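Local structure of cellulose binding domain-containing protein (Clostridium clariflavum, 4B96) at residues Lys41-Phe46 with Thr137-Asp142. The protein is probably a membrane-bound component of a biomass-sensing system whose family 3b carbohydrate-binding module, the part described here, probably binds cellulose. Residues are numbered along the deposited sequence; the frame is centred on the assembly and turned at random.
Sequences KVRYYF and TVYISD
K41 and Y139 form a hydrogen-bonded antiparallel pair: K41 N donates to Y139 O (3.0 Å) and Y139 N to K41 O. R43 and T137 repeat the pattern, R43 N to T137 O at 2.9 Å and the longer T137 N to R43 O at 3.2 Å. Between them V42 and V138 turn to the other face, toward the facing sheet, where V42 meets F25; they make their backbone hydrogen bonds on the outer sides, with V88 and V145. Strands 40-47 and 136-140 are thus inner neighbours in one of the two antiparallel sheets of the CBM3 beta-sandwich. On the face of K41, R43 and T137, R43 makes an off-centre cation-pi contact with Y139, R43 CZ 4.3 Å from the Y139 ring centroid and the planes 38° apart, while R43 NE forms a salt bridge with E87. T137 OG1, placed between backbone N and carbonyl carbon (chi1 48°), shares a hydrogen bond with Y45 OH at 2.9 Å. The Y45 and Y139 side chains meet tip to tip, OH to OH 3.1 Å, Y139 OH being hydrogen-bonded to E149. K41 NZ, on a chain extended beyond CG, reaches the syn lone pair of D142 OD1, past the end of strand 136-140, in a 2.8 Å salt bridge.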
loop_
_atom_site.group_PDB
_atom_site.type_symbol
_atom_site.label_atom_id
_atom_site.label_comp_id
_atom_site.label_asym_id
_atom_site.label_seq_id
_atom_site.Cartn_x
_atom_site.Cartn_y
_atom_site.Cartn_z
ATOM N N LYS A 41 9.903 -7.186 8.541
ATOM C CA LYS A 41 10.494 -5.872 8.831
ATOM C C LYS A 41 9.396 -4.812 8.769
ATOM O O LYS A 41 8.495 -4.858 7.879
ATOM C CB LYS A 41 11.499 -5.543 7.700
ATOM C CG LYS A 41 12.721 -6.380 7.740
ATOM C CD LYS A 41 13.576 -6.216 6.492
ATOM C CE LYS A 41 14.702 -7.303 6.525
ATOM N NZ LYS A 41 15.801 -7.064 5.519
ATOM N N VAL A 42 9.490 -3.806 9.627
ATOM C CA VAL A 42 8.534 -2.715 9.592
ATOM C C VAL A 42 9.337 -1.421 9.496
ATOM O O VAL A 42 10.358 -1.281 10.211
ATOM C CB VAL A 42 7.669 -2.716 10.877
ATOM C CG1 VAL A 42 6.609 -1.586 10.882
ATOM C CG2 VAL A 42 6.959 -4.071 11.036
ATOM N N ARG A 43 8.900 -0.480 8.624
ATOM C CA ARG A 43 9.656 0.763 8.457
ATOM C C ARG A 43 8.858 1.992 8.792
ATOM O O ARG A 43 7.716 2.100 8.361
ATOM C CB ARG A 43 10.173 0.906 7.019
ATOM C CG ARG A 43 11.279 -0.140 6.721
ATOM C CD ARG A 43 11.735 -0.049 5.268
ATOM N NE ARG A 43 12.653 -1.172 5.067
ATOM C CZ ARG A 43 13.215 -1.504 3.911
ATOM N NH1 ARG A 43 12.956 -0.819 2.822
ATOM N NH2 ARG A 43 14.033 -2.547 3.852
ATOM N N TYR A 44 9.486 2.915 9.528
ATOM C CA TYR A 44 8.935 4.233 9.829
ATOM C C TYR A 44 9.846 5.239 9.114
ATOM O O TYR A 44 11.051 5.326 9.399
ATOM C CB TYR A 44 8.951 4.467 11.336
ATOM C CG TYR A 44 8.266 5.788 11.721
ATOM C CD1 TYR A 44 8.942 7.017 11.580
ATOM C CD2 TYR A 44 6.931 5.800 12.183
ATOM C CE1 TYR A 44 8.285 8.229 11.902
ATOM C CE2 TYR A 44 6.250 6.998 12.511
ATOM C CZ TYR A 44 6.942 8.207 12.383
ATOM O OH TYR A 44 6.319 9.403 12.653
ATOM N N TYR A 45 9.302 5.969 8.163
ATOM C CA TYR A 45 10.104 6.898 7.358
ATOM C C TYR A 45 10.110 8.268 7.959
ATOM O O TYR A 45 9.037 8.814 8.293
ATOM C CB TYR A 45 9.504 7.023 5.977
ATOM C CG TYR A 45 9.545 5.697 5.281
ATOM C CD1 TYR A 45 10.660 5.346 4.521
ATOM C CD2 TYR A 45 8.471 4.818 5.371
ATOM C CE1 TYR A 45 10.735 4.145 3.912
ATOM C CE2 TYR A 45 8.508 3.580 4.700
ATOM C CZ TYR A 45 9.638 3.254 4.004
ATOM O OH TYR A 45 9.740 2.052 3.363
ATOM N N PHE A 46 11.305 8.852 8.066
ATOM C CA PHE A 46 11.425 10.197 8.609
ATOM C C PHE A 46 12.589 10.947 7.974
ATOM O O PHE A 46 13.477 10.356 7.308
ATOM C CB PHE A 46 11.522 10.144 10.134
ATOM C CG PHE A 46 12.794 9.519 10.642
ATOM C CD1 PHE A 46 12.951 8.108 10.696
ATOM C CD2 PHE A 46 13.851 10.330 11.114
ATOM C CE1 PHE A 46 14.123 7.509 11.190
ATOM C CE2 PHE A 46 15.041 9.721 11.617
ATOM C CZ PHE A 46 15.192 8.334 11.629
ATOM N N THR A 137 5.611 0.931 6.266
ATOM C CA THR A 137 5.613 -0.279 5.428
ATOM C C THR A 137 5.935 -1.577 6.186
ATOM O O THR A 137 6.645 -1.567 7.189
ATOM C CB THR A 137 6.595 -0.150 4.273
ATOM O OG1 THR A 137 7.857 0.316 4.753
ATOM C CG2 THR A 137 6.040 0.914 3.234
ATOM N N VAL A 138 5.463 -2.702 5.644
ATOM C CA VAL A 138 5.776 -4.008 6.228
ATOM C C VAL A 138 6.281 -4.894 5.097
ATOM O O VAL A 138 5.723 -4.874 3.975
ATOM C CB VAL A 138 4.505 -4.690 6.890
ATOM C CG1 VAL A 138 4.954 -5.965 7.618
ATOM C CG2 VAL A 138 3.852 -3.740 7.869
ATOM N N TYR A 139 7.296 -5.686 5.407
ATOM C CA TYR A 139 7.873 -6.627 4.475
ATOM C C TYR A 139 7.889 -8.008 5.094
ATOM O O TYR A 139 8.201 -8.172 6.267
ATOM C CB TYR A 139 9.337 -6.279 4.123
ATOM C CG TYR A 139 9.434 -4.865 3.631
ATOM C CD1 TYR A 139 9.357 -3.812 4.547
ATOM C CD2 TYR A 139 9.518 -4.573 2.242
ATOM C CE1 TYR A 139 9.368 -2.498 4.130
ATOM C CE2 TYR A 139 9.573 -3.232 1.785
ATOM C CZ TYR A 139 9.499 -2.205 2.748
ATOM O OH TYR A 139 9.501 -0.855 2.412
ATOM N N ILE A 140 7.593 -9.000 4.260
ATOM C CA ILE A 140 7.820 -10.405 4.653
ATOM C C ILE A 140 8.846 -10.955 3.697
ATOM O O ILE A 140 8.658 -10.898 2.465
ATOM C CB ILE A 140 6.546 -11.230 4.529
ATOM C CG1 ILE A 140 5.496 -10.717 5.495
ATOM C CG2 ILE A 140 6.884 -12.744 4.777
ATOM C CD1 ILE A 140 4.100 -11.351 5.243
ATOM N N SER A 141 9.958 -11.407 4.253
ATOM C CA SER A 141 11.178 -11.781 3.501
ATOM C C SER A 141 11.487 -10.801 2.377
ATOM O O SER A 141 11.695 -11.202 1.212
ATOM C CB SER A 141 11.083 -13.208 2.970
ATOM O OG SER A 141 10.876 -14.101 4.057
ATOM N N ASP A 142 11.459 -9.523 2.734
ATOM C CA ASP A 142 11.802 -8.458 1.817
ATOM C C ASP A 142 10.795 -8.182 0.690
ATOM O O ASP A 142 11.050 -7.285 -0.123
ATOM C CB ASP A 142 13.214 -8.658 1.241
ATOM C CG ASP A 142 14.292 -8.716 2.346
ATOM O OD1 ASP A 142 14.294 -7.823 3.247
ATOM O OD2 ASP A 142 15.100 -9.664 2.318
#